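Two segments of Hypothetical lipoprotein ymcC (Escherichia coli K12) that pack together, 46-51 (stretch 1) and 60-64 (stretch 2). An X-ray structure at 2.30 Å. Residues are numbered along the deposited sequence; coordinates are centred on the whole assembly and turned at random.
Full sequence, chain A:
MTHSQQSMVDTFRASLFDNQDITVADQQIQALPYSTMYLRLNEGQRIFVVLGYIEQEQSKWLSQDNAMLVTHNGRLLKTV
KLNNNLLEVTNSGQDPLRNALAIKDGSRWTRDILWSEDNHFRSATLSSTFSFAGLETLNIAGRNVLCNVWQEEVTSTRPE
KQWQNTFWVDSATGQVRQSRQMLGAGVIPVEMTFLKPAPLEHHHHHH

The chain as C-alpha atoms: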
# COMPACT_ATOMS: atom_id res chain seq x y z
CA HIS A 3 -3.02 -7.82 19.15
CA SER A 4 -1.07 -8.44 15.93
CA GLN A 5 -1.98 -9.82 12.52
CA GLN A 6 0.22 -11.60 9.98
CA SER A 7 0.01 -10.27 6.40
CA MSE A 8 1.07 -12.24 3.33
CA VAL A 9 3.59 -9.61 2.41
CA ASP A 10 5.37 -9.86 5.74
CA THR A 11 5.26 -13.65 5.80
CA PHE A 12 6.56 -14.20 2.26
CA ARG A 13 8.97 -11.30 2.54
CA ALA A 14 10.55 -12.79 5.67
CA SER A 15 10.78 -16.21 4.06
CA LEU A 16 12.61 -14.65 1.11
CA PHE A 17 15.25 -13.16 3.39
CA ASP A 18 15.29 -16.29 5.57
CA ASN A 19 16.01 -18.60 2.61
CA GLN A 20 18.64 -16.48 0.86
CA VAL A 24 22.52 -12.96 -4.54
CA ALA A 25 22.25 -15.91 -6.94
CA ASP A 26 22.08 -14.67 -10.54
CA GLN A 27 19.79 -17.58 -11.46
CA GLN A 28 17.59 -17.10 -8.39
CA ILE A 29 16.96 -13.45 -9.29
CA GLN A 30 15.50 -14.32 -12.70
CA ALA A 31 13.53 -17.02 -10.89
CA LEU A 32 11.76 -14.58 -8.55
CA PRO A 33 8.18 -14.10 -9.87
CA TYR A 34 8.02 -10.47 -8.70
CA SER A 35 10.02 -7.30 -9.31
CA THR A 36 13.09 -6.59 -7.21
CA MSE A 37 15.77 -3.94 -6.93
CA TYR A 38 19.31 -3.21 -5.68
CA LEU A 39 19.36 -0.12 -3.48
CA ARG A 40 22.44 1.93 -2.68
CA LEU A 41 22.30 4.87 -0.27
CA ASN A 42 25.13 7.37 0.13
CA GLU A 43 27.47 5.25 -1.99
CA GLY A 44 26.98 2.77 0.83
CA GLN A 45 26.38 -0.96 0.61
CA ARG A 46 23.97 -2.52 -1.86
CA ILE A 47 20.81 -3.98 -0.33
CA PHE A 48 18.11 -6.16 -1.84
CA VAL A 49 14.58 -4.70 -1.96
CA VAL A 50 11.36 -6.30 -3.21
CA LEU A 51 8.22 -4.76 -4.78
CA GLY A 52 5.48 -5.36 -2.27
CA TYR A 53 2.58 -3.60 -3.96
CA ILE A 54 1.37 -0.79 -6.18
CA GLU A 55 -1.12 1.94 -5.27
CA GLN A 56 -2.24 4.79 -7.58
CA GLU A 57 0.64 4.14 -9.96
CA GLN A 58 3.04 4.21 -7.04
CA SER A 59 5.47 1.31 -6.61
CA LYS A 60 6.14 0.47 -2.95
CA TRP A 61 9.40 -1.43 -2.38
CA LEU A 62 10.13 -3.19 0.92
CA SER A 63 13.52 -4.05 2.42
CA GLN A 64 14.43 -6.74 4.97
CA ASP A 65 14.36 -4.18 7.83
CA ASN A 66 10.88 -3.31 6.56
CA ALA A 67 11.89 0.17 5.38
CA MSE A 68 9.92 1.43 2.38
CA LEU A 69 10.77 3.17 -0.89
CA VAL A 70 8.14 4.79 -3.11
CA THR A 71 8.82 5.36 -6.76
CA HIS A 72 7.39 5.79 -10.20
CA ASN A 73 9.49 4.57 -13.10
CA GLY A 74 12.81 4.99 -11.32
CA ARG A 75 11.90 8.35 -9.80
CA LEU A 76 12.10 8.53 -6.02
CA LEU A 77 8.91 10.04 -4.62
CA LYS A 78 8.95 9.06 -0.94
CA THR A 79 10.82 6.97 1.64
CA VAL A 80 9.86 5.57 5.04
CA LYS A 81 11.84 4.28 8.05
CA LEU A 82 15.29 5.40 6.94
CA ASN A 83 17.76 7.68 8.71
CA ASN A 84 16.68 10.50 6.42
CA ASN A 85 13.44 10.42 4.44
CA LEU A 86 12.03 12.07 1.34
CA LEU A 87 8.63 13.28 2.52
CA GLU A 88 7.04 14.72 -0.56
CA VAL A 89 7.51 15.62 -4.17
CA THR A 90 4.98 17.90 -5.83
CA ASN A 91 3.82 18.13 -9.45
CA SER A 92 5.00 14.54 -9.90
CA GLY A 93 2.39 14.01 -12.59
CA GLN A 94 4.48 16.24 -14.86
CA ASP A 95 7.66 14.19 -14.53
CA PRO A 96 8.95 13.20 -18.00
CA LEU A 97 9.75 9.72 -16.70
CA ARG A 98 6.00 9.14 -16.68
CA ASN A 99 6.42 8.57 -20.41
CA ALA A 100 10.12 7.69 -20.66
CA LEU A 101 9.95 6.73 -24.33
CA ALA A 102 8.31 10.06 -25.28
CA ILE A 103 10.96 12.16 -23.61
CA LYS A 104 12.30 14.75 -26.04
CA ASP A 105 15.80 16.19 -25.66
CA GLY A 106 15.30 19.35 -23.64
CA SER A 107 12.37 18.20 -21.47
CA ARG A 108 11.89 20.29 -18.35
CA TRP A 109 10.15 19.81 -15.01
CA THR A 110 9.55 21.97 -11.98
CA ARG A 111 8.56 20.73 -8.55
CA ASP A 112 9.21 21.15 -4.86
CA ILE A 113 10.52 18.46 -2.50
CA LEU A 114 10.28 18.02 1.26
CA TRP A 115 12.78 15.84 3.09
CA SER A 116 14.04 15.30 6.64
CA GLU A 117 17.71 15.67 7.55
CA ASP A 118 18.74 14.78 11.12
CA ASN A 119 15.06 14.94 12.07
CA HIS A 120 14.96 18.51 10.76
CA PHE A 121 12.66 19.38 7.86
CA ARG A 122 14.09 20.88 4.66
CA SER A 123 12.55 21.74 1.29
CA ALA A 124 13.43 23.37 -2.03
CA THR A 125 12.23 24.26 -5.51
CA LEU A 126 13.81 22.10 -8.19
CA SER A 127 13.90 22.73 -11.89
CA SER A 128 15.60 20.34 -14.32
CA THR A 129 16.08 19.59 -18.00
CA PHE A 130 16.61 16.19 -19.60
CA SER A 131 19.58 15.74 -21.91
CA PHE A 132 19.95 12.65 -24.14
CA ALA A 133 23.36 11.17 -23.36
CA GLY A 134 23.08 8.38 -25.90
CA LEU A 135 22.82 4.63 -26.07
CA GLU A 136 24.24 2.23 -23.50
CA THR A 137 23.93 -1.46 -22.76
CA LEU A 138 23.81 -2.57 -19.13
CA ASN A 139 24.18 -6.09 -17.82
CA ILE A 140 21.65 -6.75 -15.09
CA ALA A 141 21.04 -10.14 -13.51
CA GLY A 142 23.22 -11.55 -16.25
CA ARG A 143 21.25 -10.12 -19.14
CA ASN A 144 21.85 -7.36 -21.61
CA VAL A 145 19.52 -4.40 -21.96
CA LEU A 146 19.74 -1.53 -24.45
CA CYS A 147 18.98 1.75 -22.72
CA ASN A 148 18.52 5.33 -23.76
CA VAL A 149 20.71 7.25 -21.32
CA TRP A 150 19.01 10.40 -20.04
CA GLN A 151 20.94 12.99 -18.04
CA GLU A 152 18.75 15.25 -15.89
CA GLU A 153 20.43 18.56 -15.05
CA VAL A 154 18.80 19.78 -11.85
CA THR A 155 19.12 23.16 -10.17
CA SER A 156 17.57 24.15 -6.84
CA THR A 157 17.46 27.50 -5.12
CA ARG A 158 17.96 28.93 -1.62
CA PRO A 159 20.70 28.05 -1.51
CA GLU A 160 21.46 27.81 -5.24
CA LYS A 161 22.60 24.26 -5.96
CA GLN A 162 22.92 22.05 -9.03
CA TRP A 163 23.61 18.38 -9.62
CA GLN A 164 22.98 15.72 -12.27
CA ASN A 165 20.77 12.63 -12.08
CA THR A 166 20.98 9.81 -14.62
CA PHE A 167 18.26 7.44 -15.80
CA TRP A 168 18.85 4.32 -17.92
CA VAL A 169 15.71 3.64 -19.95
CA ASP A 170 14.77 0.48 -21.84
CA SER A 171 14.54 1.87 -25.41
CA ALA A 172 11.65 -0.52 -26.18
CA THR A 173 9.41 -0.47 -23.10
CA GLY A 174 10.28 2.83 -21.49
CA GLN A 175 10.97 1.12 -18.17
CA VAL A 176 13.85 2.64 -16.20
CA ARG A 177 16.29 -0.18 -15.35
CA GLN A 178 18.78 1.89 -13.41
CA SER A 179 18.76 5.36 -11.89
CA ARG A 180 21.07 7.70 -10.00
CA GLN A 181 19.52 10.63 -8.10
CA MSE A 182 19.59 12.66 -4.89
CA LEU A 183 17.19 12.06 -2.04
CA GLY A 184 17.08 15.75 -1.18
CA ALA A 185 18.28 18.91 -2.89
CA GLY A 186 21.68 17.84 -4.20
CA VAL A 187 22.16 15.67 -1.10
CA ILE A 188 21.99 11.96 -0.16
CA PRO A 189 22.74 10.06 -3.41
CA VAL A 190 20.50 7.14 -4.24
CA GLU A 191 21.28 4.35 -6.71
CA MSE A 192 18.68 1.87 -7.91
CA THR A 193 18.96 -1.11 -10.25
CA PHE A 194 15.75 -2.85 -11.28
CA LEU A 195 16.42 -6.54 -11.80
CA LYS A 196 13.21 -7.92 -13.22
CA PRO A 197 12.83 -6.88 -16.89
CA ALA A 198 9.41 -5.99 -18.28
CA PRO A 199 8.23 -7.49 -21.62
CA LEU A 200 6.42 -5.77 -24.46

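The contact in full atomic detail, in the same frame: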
# COMPACT_ATOMS: atom_id res chain seq x y z
N ARG A 46 25.14 -2.10 -1.11
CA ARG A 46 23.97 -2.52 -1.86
C ARG A 46 23.06 -3.43 -1.04
O ARG A 46 23.53 -4.38 -0.42
CB ARG A 46 24.41 -3.24 -3.12
CG ARG A 46 23.31 -4.04 -3.77
CD ARG A 46 23.87 -5.29 -4.44
NE ARG A 46 24.58 -4.99 -5.67
CZ ARG A 46 25.01 -5.91 -6.52
NH1 ARG A 46 24.78 -7.20 -6.27
NH2 ARG A 46 25.64 -5.55 -7.63
N ILE A 47 21.77 -3.14 -1.04
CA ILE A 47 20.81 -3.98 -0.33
C ILE A 47 19.73 -4.42 -1.29
O ILE A 47 19.41 -3.72 -2.25
CB ILE A 47 20.14 -3.24 0.86
CG1 ILE A 47 19.16 -2.19 0.34
CG2 ILE A 47 21.20 -2.56 1.72
CD1 ILE A 47 18.27 -1.64 1.40
N PHE A 48 19.16 -5.59 -1.01
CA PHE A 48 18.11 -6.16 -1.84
C PHE A 48 16.74 -5.71 -1.35
O PHE A 48 16.42 -5.84 -0.17
CB PHE A 48 18.19 -7.68 -1.78
CG PHE A 48 17.43 -8.37 -2.87
CD1 PHE A 48 17.83 -8.22 -4.20
CD2 PHE A 48 16.33 -9.15 -2.59
CE1 PHE A 48 17.13 -8.84 -5.23
CE2 PHE A 48 15.62 -9.79 -3.60
CZ PHE A 48 16.02 -9.63 -4.93
N VAL A 49 15.93 -5.19 -2.27
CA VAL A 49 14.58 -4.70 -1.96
C VAL A 49 13.57 -5.38 -2.89
O VAL A 49 13.89 -5.69 -4.03
CB VAL A 49 14.53 -3.16 -2.14
CG1 VAL A 49 13.14 -2.64 -1.88
CG2 VAL A 49 15.52 -2.49 -1.19
N VAL A 50 12.36 -5.63 -2.40
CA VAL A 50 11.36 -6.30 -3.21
C VAL A 50 10.13 -5.40 -3.42
O VAL A 50 9.86 -4.53 -2.59
CB VAL A 50 10.94 -7.64 -2.53
CG1 VAL A 50 10.33 -7.36 -1.17
CG2 VAL A 50 9.96 -8.40 -3.39
N LEU A 51 9.40 -5.58 -4.52
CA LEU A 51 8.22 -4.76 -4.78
C LEU A 51 7.05 -5.42 -4.10
O LEU A 51 6.57 -6.47 -4.54
CB LEU A 51 7.93 -4.62 -6.28
CG LEU A 51 6.62 -3.93 -6.72
CD1 LEU A 51 6.53 -2.51 -6.14
CD2 LEU A 51 6.58 -3.88 -8.24
N LYS A 60 5.60 0.48 -4.32
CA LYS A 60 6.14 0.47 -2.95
C LYS A 60 7.08 -0.71 -2.73
O LYS A 60 6.63 -1.85 -2.66
CB LYS A 60 5.01 0.41 -1.93
CG LYS A 60 4.30 1.73 -1.70
CD LYS A 60 3.28 2.03 -2.76
CE LYS A 60 2.54 3.32 -2.42
NZ LYS A 60 1.96 3.26 -1.05
N TRP A 61 8.37 -0.42 -2.60
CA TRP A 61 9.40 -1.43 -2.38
C TRP A 61 9.74 -1.61 -0.90
O TRP A 61 9.91 -0.64 -0.16
CB TRP A 61 10.66 -1.06 -3.15
CG TRP A 61 10.40 -0.67 -4.57
CD1 TRP A 61 9.87 0.52 -5.01
CD2 TRP A 61 10.62 -1.46 -5.75
NE1 TRP A 61 9.76 0.51 -6.38
CE2 TRP A 61 10.22 -0.69 -6.86
CE3 TRP A 61 11.13 -2.75 -5.96
CZ2 TRP A 61 10.30 -1.16 -8.18
CZ3 TRP A 61 11.22 -3.22 -7.27
CH2 TRP A 61 10.81 -2.43 -8.36
N LEU A 62 9.85 -2.86 -0.47
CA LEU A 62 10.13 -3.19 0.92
C LEU A 62 11.48 -3.87 1.13
O LEU A 62 11.82 -4.80 0.41
CB LEU A 62 9.04 -4.10 1.45
CG LEU A 62 7.64 -3.48 1.43
CD1 LEU A 62 6.60 -4.56 1.66
CD2 LEU A 62 7.56 -2.40 2.50
N SER A 63 12.22 -3.43 2.14
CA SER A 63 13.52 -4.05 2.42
C SER A 63 13.35 -5.13 3.49
O SER A 63 12.23 -5.45 3.89
CB SER A 63 14.51 -3.00 2.91
OG SER A 63 14.18 -2.59 4.23
N GLN A 64 14.47 -5.69 3.94
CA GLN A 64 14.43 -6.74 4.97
C GLN A 64 14.09 -6.14 6.34
O GLN A 64 13.41 -6.77 7.15
CB GLN A 64 15.78 -7.46 5.05
CG GLN A 64 15.74 -8.71 5.91
CD GLN A 64 17.12 -9.32 6.12
OE1 GLN A 64 17.85 -9.59 5.17
NE2 GLN A 64 17.49 -9.55 7.38

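The two stretches belong to neighbouring strands of one chain that run in opposing but clearly splayed directions: the axes of strand 47-51 and strand 60-62 approach to 4.4 Å, and their N-to-C directions differ by 137°, well short of the 180° of an ideal antiparallel pair. The contact buries 411 Å², summed over both sides. Its register is set by two antiparallel bridges, Val-50 with Leu-62 and Leu-51 with Trp-61, so both bridges lie at the C-terminal end of stretch 1.

At the start of that stretch, Arg-46 plays no part; its side chain comes no nearer to stretch 2 than 11.1 Å, from Arg-46 CG to Ser-63 CB. Ile-47 makes a marginal approach. Its CA-to-CB bond points toward stretch 2, and with chi1 in p and chi2 in t its CD1 comes 4.3 Å from Ser-63 CB, at the outer limit of van der Waals contact. Phe-48 contributes through its backbone, with Phe-48 O 4.3 Å from Ser-63 CA, while its ring comes no nearer than 6.9 Å, from Phe-48 CD2 to Leu-62 O.

Val-49 is the first residue to pack closely. Although its CA-to-CB bond points sideways, the t rotamer brings Val-49 CG1 to 3.2 Å from Trp-61 CB, a tight apolar contact, and to 3.4 Å from Leu-62 O. The other methyl, Val-49 CG2, lies 4.3 Å from Ser-63 CB. The two branches thus reach different parts of stretch 2.

Val-50 carries the hydrogen bonding. Its amide and carbonyl both face Leu-62, forming the closed pair of bonds expected of a hydrogen-bonded antiparallel bridge, with a CA-CA separation of 5.3 Å. Val-50 N donates to Leu-62 O over 3.0 Å at a nearly linear 177°; Leu-62 N donates to Val-50 O over 2.7 Å at 160°. Val-50 O also receives a CA-H...O contact from Trp-61 CA, at 3.1 Å with 130° at the hydrogen, so this carbonyl is approached by two donors of very unequal strength. The Val-50 and Leu-62 side chains share a face of the sheet, but touch loosely: Val-50 CG1 is 4.4 Å from Leu-62 CB.

Leu-51 and Trp-61 form the next bridge, a non-hydrogen-bonded pair, and their CA atoms are correspondingly nearer, at 4.3 Å. Both side chains project from the sheet face opposite that of Val-50 and Leu-62, where the indole lies against leucine. Leu-51 CB sits over one face of the ring, 3.9 Å from the centroid of the six-membered ring and only 22° off its normal, the geometry of a CH-pi interaction in which an aliphatic C-H meets the aromatic electron cloud. The closest side-chain approach is 3.7 Å, from Leu-51 CB to Trp-61 CZ3, and the backbone joins in, with Leu-51 N 3.6 Å from Trp-61 CE3. Each residue has 81 Å² covered by the other stretch, the largest values in the contact. Further out, Leu-51 CD1 reaches to 3.5 Å from Lys-60 O. The polar Trp-61 NE1 is hydrogen-bonded elsewhere in the structure.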